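Local coordinates for protein transcriptional regulator of the TetR/AcrR family (Thermobifida fusca YX, PDB 3DCF) that is probably a DNA-binding transcriptional regulator of the TetR/AcrR family, likely a repressor that works as a dimer, at residues H95-G100 with I108-V113; E150-M155 with V175-L180. One frame throughout, in Å; residues are numbered along the deposited sequence.

Contact 1: H95-G100 with I108-V113; sequences HAIAAG and IHALLV
Ile97 and Leu111 have the nearest CA atoms of the two segments, 6.7 Å apart. Residues 95-98 form the last turn of helix 75-98, and 108-113 run back past it, roughly antiparallel, in helix 104-121; Ala99 is the first residue to leave the helical conformation. Between the segments the contact is apolar and has no hydrogen bond. Ile97 fills the gap with its beta-branch. Its methyl CG2, anti to the backbone N (CG1 chi1 -64°), abuts the Ala110 methyl, CG2 to CB 3.6 Å. The Leu111 side chain slides past in the opposite sense, laying its CD2 methyl alongside the Ile97 stem, CD2 to CB 3.8 Å, and 3.9 Å from Ile97 CG2. The CD2 methyl also reaches the backbone of the final turn, 4.1 Å from Ala98 N, while the other methyl makes a looser contact, Leu111 CD1 to Ala98 CB 4.4 Å. Arg107, just ahead of the second segment, adds a polar tie by hydrogen bonding through NH2 to Ala98 O. The arrangement is an antiparallel helical hairpin of the all-helical TetR fold, where the long helix leading from the predicted DNA-binding domain meets the next helix of the C-terminal domain.

Contact 2: E150-M155 with V175-L180; sequences EYTEIM and VATATL
Thr177 meets Thr152 and Met155 of helix 138-164 where segments 150-155 and 175-180 come closest, the CA atoms of Met155 and Thr177 being 6.3 Å apart. At the start of 175-180, Val175 O takes two bonds from Thr179, one from the backbone N at 3.1 Å and one from OG1 at 2.7 Å, which reach it from opposite faces of the carbonyl plane. The side chain of Val175 rests on Leu197 of the second subunit, whereas Ala176 packs on Tyr159 of its own chain. Thr177 then carries the contact through its methyl. With CG2 anti to the backbone N (OG1 chi1 -55°), this methyl projects to the neighbouring helix and lies 3.6 Å from Met155 CG and 3.8 Å from Thr152 CG2. The Thr152 carbonyl also borders it, O to Thr177 CG2 3.6 Å. Both threonine hydroxyls turn back into their own helices, Thr177 OG1 to Pro173 O and Thr152 OG1 to Glu148 O, so the meeting surface is chiefly carbon. Met155, a selenomethionine, slides past Thr177 in the opposite sense; chi1 and chi2, both near anti, carry SE outward, and the bend at chi3 (-64°) turns the CE methyl toward Leu111 of helix 104-121. In the TetR fold, a helix in the position of 173-185 usually belongs to the four-helix dimer interface; accordingly Ala178 packs on Trp190 of the second subunit and Thr179 on Ile206 of that subunit. Leu180 also points toward 150-155, but its CD1 stays 4.8 Å from Met155 SE; it rests instead on Leu112 and on Tyr214 of the second subunit.

In the fold
From the N terminus, the chain passes through three helices, which include the predicted helix-turn-helix, and enters helix 75-98, whose end takes part in contact 1. Contact 1 closes the brief turn into helix 104-121; contact 2 closes later, linking helix 138-164 with helix 173-185. The two loops therefore follow in series, neither crossing nor enclosing the other. In space their centres lie about 12 Å apart and they touch directly: Ile154 packs on His95 and Ala98, while Met155 packs on Ile108 and Leu111. Helix 138-164 thus packs against both helices of contact 1 and against helix 173-185, and both contacts reach the second subunit, sharing its Tyr214.

Contact 1: H95-G100 with I108-V113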
ATOM      1  N   HIS A  95      -6.179  20.697   5.091  1.00 39.96           N
ATOM      2  CA  HIS A  95      -5.679  21.921   5.786  1.00 39.69           C
ATOM      3  C   HIS A  95      -6.706  22.560   6.730  1.00 39.05           C
ATOM      4  O   HIS A  95      -6.351  22.934   7.857  1.00 38.10           O
ATOM      5  CB  HIS A  95      -5.197  23.013   4.800  1.00 40.36           C
ATOM      6  CG  HIS A  95      -3.762  22.887   4.387  1.00 44.02           C
ATOM      7  ND1 HIS A  95      -3.373  22.421   3.147  1.00 46.04           N
ATOM      8  CD2 HIS A  95      -2.620  23.194   5.051  1.00 45.59           C
ATOM      9  CE1 HIS A  95      -2.053  22.435   3.070  1.00 47.01           C
ATOM     10  NE2 HIS A  95      -1.572  22.897   4.213  1.00 46.86           N
ATOM     11  N   ALA A  96      -7.950  22.690   6.241  1.00 38.42           N
ATOM     12  CA  ALA A  96      -9.083  23.269   6.989  1.00 38.22           C
ATOM     13  C   ALA A  96      -9.323  22.563   8.335  1.00 38.34           C
ATOM     14  O   ALA A  96      -9.475  23.229   9.358  1.00 39.04           O
ATOM     15  CB  ALA A  96     -10.357  23.240   6.138  1.00 37.24           C
ATOM     16  N   ILE A  97      -9.314  21.226   8.315  1.00 37.94           N
ATOM     17  CA  ILE A  97      -9.481  20.384   9.517  1.00 38.10           C
ATOM     18  C   ILE A  97      -8.276  20.519  10.456  1.00 38.20           C
ATOM     19  O   ILE A  97      -8.464  20.692  11.657  1.00 38.00           O
ATOM     20  CB  ILE A  97      -9.687  18.877   9.161  1.00 37.63           C
ATOM     21  CG1 ILE A  97     -10.995  18.672   8.384  1.00 37.91           C
ATOM     22  CG2 ILE A  97      -9.740  18.014  10.415  1.00 37.27           C
ATOM     23  CD1 ILE A  97     -11.142  17.281   7.757  1.00 37.77           C
ATOM     24  N   ALA A  98      -7.062  20.431   9.904  1.00 38.54           N
ATOM     25  CA  ALA A  98      -5.824  20.595  10.688  1.00 39.43           C
ATOM     26  C   ALA A  98      -5.627  22.027  11.261  1.00 40.31           C
ATOM     27  O   ALA A  98      -5.048  22.170  12.332  1.00 40.84           O
ATOM     28  CB  ALA A  98      -4.618  20.184   9.870  1.00 39.02           C
ATOM     29  N   ALA A  99      -6.106  23.059  10.553  1.00 40.40           N
ATOM     30  CA  ALA A  99      -6.046  24.474  11.012  1.00 40.50           C
ATOM     31  C   ALA A  99      -7.310  24.972  11.765  1.00 41.19           C
ATOM     32  O   ALA A  99      -7.395  26.166  12.085  1.00 41.99           O
ATOM     33  CB  ALA A  99      -5.764  25.404   9.820  1.00 40.03           C
ATOM     34  N   GLY A 100      -8.268  24.076  12.030  1.00 40.98           N
ATOM     35  CA  GLY A 100      -9.531  24.386  12.725  1.00 40.38           C
ATOM     36  C   GLY A 100      -9.552  24.018  14.212  1.00 40.26           C
ATOM     37  O   GLY A 100      -8.487  23.826  14.827  1.00 39.94           O
ATOM     38  N   ILE A 108      -6.526  14.701  14.467  1.00 34.86           N
ATOM     39  CA  ILE A 108      -5.939  13.476  13.884  1.00 35.04           C
ATOM     40  C   ILE A 108      -7.071  12.535  13.452  1.00 35.24           C
ATOM     41  O   ILE A 108      -7.089  12.077  12.303  1.00 36.30           O
ATOM     42  CB  ILE A 108      -4.970  12.751  14.875  1.00 35.19           C
ATOM     43  CG1 ILE A 108      -3.593  13.430  14.899  1.00 35.18           C
ATOM     44  CG2 ILE A 108      -4.783  11.275  14.507  1.00 34.78           C
ATOM     45  CD1 ILE A 108      -2.711  13.125  13.716  1.00 36.80           C
ATOM     46  N   HIS A 109      -8.022  12.289  14.358  1.00 34.48           N
ATOM     47  CA  HIS A 109      -9.162  11.419  14.066  1.00 33.98           C
ATOM     48  C   HIS A 109      -9.995  11.927  12.882  1.00 34.76           C
ATOM     49  O   HIS A 109     -10.298  11.145  11.958  1.00 35.53           O
ATOM     50  CB  HIS A 109     -10.038  11.220  15.303  1.00 33.21           C
ATOM     51  CG  HIS A 109     -11.294  10.449  15.031  1.00 34.30           C
ATOM     52  ND1 HIS A 109     -11.323   9.071  14.952  1.00 35.43           N
ATOM     53  CD2 HIS A 109     -12.564  10.870  14.803  1.00 34.37           C
ATOM     54  CE1 HIS A 109     -12.559   8.675  14.688  1.00 36.69           C
ATOM     55  NE2 HIS A 109     -13.332   9.746  14.596  1.00 35.85           N
ATOM     56  N   ALA A 110     -10.352  13.214  12.918  1.00 34.46           N
ATOM     57  CA  ALA A 110     -11.129  13.850  11.836  1.00 33.88           C
ATOM     58  C   ALA A 110     -10.411  13.753  10.484  1.00 33.68           C
ATOM     59  O   ALA A 110     -11.060  13.517   9.472  1.00 34.65           O
ATOM     60  CB  ALA A 110     -11.418  15.315  12.168  1.00 33.55           C
ATOM     61  N   LEU A 111      -9.089  13.942  10.480  1.00 33.02           N
ATOM     62  CA  LEU A 111      -8.261  13.830   9.256  1.00 33.10           C
ATOM     63  C   LEU A 111      -8.292  12.420   8.637  1.00 32.51           C
ATOM     64  O   LEU A 111      -8.366  12.297   7.412  1.00 32.33           O
ATOM     65  CB  LEU A 111      -6.796  14.246   9.519  1.00 33.33           C
ATOM     66  CG  LEU A 111      -6.482  15.726   9.789  1.00 33.89           C
ATOM     67  CD1 LEU A 111      -5.045  15.878  10.332  1.00 30.70           C
ATOM     68  CD2 LEU A 111      -6.706  16.567   8.537  1.00 32.38           C
ATOM     69  N   LEU A 112      -8.244  11.383   9.482  1.00 32.18           N
ATOM     70  CA  LEU A 112      -8.293   9.977   9.030  1.00 32.32           C
ATOM     71  C   LEU A 112      -9.639   9.563   8.415  1.00 32.71           C
ATOM     72  O   LEU A 112      -9.668   8.820   7.422  1.00 32.11           O
ATOM     73  CB  LEU A 112      -7.910   9.021  10.170  1.00 31.89           C
ATOM     74  CG  LEU A 112      -6.436   9.074  10.603  1.00 33.52           C
ATOM     75  CD1 LEU A 112      -6.206   8.274  11.912  1.00 31.50           C
ATOM     76  CD2 LEU A 112      -5.489   8.580   9.483  1.00 29.17           C
ATOM     77  N   VAL A 113     -10.744  10.020   9.022  1.00 33.42           N
ATOM     78  CA  VAL A 113     -12.114   9.761   8.510  1.00 33.00           C
ATOM     79  C   VAL A 113     -12.278  10.430   7.138  1.00 33.18           C
ATOM     80  O   VAL A 113     -12.836   9.840   6.216  1.00 32.90           O
ATOM     81  CB  VAL A 113     -13.220  10.327   9.453  1.00 33.20           C
ATOM     82  CG1 VAL A 113     -14.615  10.170   8.821  1.00 31.98           C
ATOM     83  CG2 VAL A 113     -13.161   9.672  10.840  1.00 31.16           C
TER

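Contact 2: E150-M155 with V175-L180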
ATOM      1  N   GLU A 150       3.164  17.464   1.777  1.00 44.35           N
ATOM      2  CA  GLU A 150       2.277  18.372   2.542  1.00 44.61           C
ATOM      3  C   GLU A 150       1.347  17.610   3.481  1.00 44.03           C
ATOM      4  O   GLU A 150       1.273  17.972   4.642  1.00 44.27           O
ATOM      5  CB  GLU A 150       1.450  19.283   1.634  1.00 45.10           C
ATOM      6  CG  GLU A 150       2.271  20.362   0.943  1.00 46.46           C
ATOM      7  CD  GLU A 150       1.464  21.191  -0.052  1.00 46.48           C
ATOM      8  OE1 GLU A 150       0.234  21.368   0.158  1.00 44.45           O
ATOM      9  OE2 GLU A 150       2.087  21.680  -1.033  1.00 49.81           O
ATOM     10  N   TYR A 151       0.652  16.582   2.967  1.00 43.64           N
ATOM     11  CA  TYR A 151      -0.220  15.685   3.773  1.00 43.73           C
ATOM     12  C   TYR A 151       0.494  15.143   5.024  1.00 42.39           C
ATOM     13  O   TYR A 151      -0.028  15.216   6.145  1.00 41.08           O
ATOM     14  CB  TYR A 151      -0.667  14.438   2.968  1.00 44.77           C
ATOM     15  CG  TYR A 151      -1.923  14.545   2.136  1.00 45.68           C
ATOM     16  CD1 TYR A 151      -3.189  14.539   2.754  1.00 47.08           C
ATOM     17  CD2 TYR A 151      -1.869  14.539   0.731  1.00 45.87           C
ATOM     18  CE1 TYR A 151      -4.376  14.602   1.995  1.00 46.51           C
ATOM     19  CE2 TYR A 151      -3.046  14.594  -0.043  1.00 46.97           C
ATOM     20  CZ  TYR A 151      -4.290  14.627   0.596  1.00 46.96           C
ATOM     21  OH  TYR A 151      -5.436  14.684  -0.154  1.00 47.23           O
ATOM     22  N   THR A 152       1.679  14.580   4.782  1.00 41.47           N
ATOM     23  CA  THR A 152       2.507  13.957   5.816  1.00 41.29           C
ATOM     24  C   THR A 152       2.958  14.969   6.868  1.00 40.69           C
ATOM     25  O   THR A 152       2.824  14.715   8.061  1.00 40.38           O
ATOM     26  CB  THR A 152       3.768  13.246   5.198  1.00 41.10           C
ATOM     27  OG1 THR A 152       3.387  12.478   4.054  1.00 41.91           O
ATOM     28  CG2 THR A 152       4.435  12.319   6.203  1.00 42.60           C
ATOM     29  N   GLU A 153       3.456  16.118   6.414  1.00 40.63           N
ATOM     30  CA  GLU A 153       3.963  17.167   7.313  1.00 41.48           C
ATOM     31  C   GLU A 153       2.898  17.801   8.216  1.00 40.67           C
ATOM     32  O   GLU A 153       3.194  18.071   9.384  1.00 40.05           O
ATOM     33  CB  GLU A 153       4.799  18.204   6.538  1.00 41.52           C
ATOM     34  CG  GLU A 153       6.156  17.593   6.082  1.00 43.77           C
ATOM     35  CD  GLU A 153       6.903  18.386   5.002  1.00 44.32           C
ATOM     36  OE1 GLU A 153       6.553  19.559   4.734  1.00 54.10           O
ATOM     37  OE2 GLU A 153       7.848  17.821   4.401  1.00 50.89           O
ATOM     38  N   ILE A 154       1.676  17.995   7.690  1.00 40.20           N
ATOM     39  CA  ILE A 154       0.524  18.504   8.475  1.00 40.45           C
ATOM     40  C   ILE A 154       0.217  17.543   9.635  1.00 41.23           C
ATOM     41  O   ILE A 154       0.062  17.972  10.780  1.00 40.72           O
ATOM     42  CB  ILE A 154      -0.777  18.689   7.616  1.00 40.59           C
ATOM     43  CG1 ILE A 154      -0.625  19.807   6.575  1.00 40.09           C
ATOM     44  CG2 ILE A 154      -1.965  19.054   8.497  1.00 39.62           C
ATOM     45  CD1 ILE A 154      -1.696  19.785   5.497  1.00 38.98           C
HETATM   46  N   MSE A 155       0.149  16.250   9.320  1.00 42.15           N
HETATM   47  CA  MSE A 155      -0.095  15.229  10.326  1.00 43.84           C
HETATM   48  C   MSE A 155       1.109  14.979  11.256  1.00 43.06           C
HETATM   49  O   MSE A 155       0.896  14.669  12.430  1.00 42.42           O
HETATM   50  CB  MSE A 155      -0.587  13.942   9.673  1.00 42.88           C
HETATM   51  CG  MSE A 155      -0.878  12.849  10.672  1.00 45.34           C
HETATM   52 SE   MSE A 155      -2.178  11.574  10.080  0.75 50.50          SE
HETATM   53  CE  MSE A 155      -3.739  12.783   9.943  1.00 45.00           C
ATOM     54  N   VAL A 175       6.700   7.621  11.870  1.00 34.76           N
ATOM     55  CA  VAL A 175       6.231   6.215  11.837  1.00 34.63           C
ATOM     56  C   VAL A 175       4.713   6.100  12.027  1.00 34.41           C
ATOM     57  O   VAL A 175       4.068   5.315  11.327  1.00 34.72           O
ATOM     58  CB  VAL A 175       6.935   5.327  12.907  1.00 34.86           C
ATOM     59  CG1 VAL A 175       6.365   3.871  12.906  1.00 33.28           C
ATOM     60  CG2 VAL A 175       8.442   5.325  12.682  1.00 34.36           C
ATOM     61  N   ALA A 176       4.162   6.864  12.977  1.00 33.10           N
ATOM     62  CA  ALA A 176       2.718   6.877  13.224  1.00 32.35           C
ATOM     63  C   ALA A 176       1.976   7.380  11.995  1.00 31.62           C
ATOM     64  O   ALA A 176       1.095   6.694  11.506  1.00 31.72           O
ATOM     65  CB  ALA A 176       2.358   7.736  14.455  1.00 32.01           C
ATOM     66  N   THR A 177       2.391   8.542  11.486  1.00 30.95           N
ATOM     67  CA  THR A 177       1.778   9.206  10.312  1.00 31.22           C
ATOM     68  C   THR A 177       1.738   8.321   9.040  1.00 31.23           C
ATOM     69  O   THR A 177       0.673   8.193   8.420  1.00 32.45           O
ATOM     70  CB  THR A 177       2.480  10.574  10.031  1.00 31.34           C
ATOM     71  OG1 THR A 177       2.430  11.364  11.222  1.00 32.39           O
ATOM     72  CG2 THR A 177       1.842  11.350   8.852  1.00 29.41           C
ATOM     73  N   ALA A 178       2.868   7.705   8.682  1.00 30.21           N
ATOM     74  CA  ALA A 178       2.950   6.787   7.518  1.00 30.52           C
ATOM     75  C   ALA A 178       2.144   5.494   7.719  1.00 30.36           C
ATOM     76  O   ALA A 178       1.583   4.959   6.751  1.00 30.52           O
ATOM     77  CB  ALA A 178       4.423   6.443   7.176  1.00 29.82           C
ATOM     78  N   THR A 179       2.095   5.008   8.962  1.00 30.64           N
ATOM     79  CA  THR A 179       1.343   3.792   9.307  1.00 30.93           C
ATOM     80  C   THR A 179      -0.174   4.026   9.295  1.00 30.91           C
ATOM     81  O   THR A 179      -0.925   3.193   8.757  1.00 31.52           O
ATOM     82  CB  THR A 179       1.787   3.219  10.688  1.00 31.79           C
ATOM     83  OG1 THR A 179       3.181   2.865  10.640  1.00 28.61           O
ATOM     84  CG2 THR A 179       0.947   1.980  11.084  1.00 31.14           C
ATOM     85  N   LEU A 180      -0.613   5.138   9.888  1.00 30.49           N
ATOM     86  CA  LEU A 180      -2.049   5.476   9.966  1.00 31.02           C
ATOM     87  C   LEU A 180      -2.607   5.814   8.580  1.00 31.67           C
ATOM     88  O   LEU A 180      -3.670   5.311   8.203  1.00 31.80           O
ATOM     89  CB  LEU A 180      -2.309   6.636  10.947  1.00 31.12           C
ATOM     90  CG  LEU A 180      -1.999   6.489  12.455  1.00 31.28           C
ATOM     91  CD1 LEU A 180      -2.161   7.882  13.151  1.00 26.60           C
ATOM     92  CD2 LEU A 180      -2.845   5.399  13.133  1.00 27.80           C
TER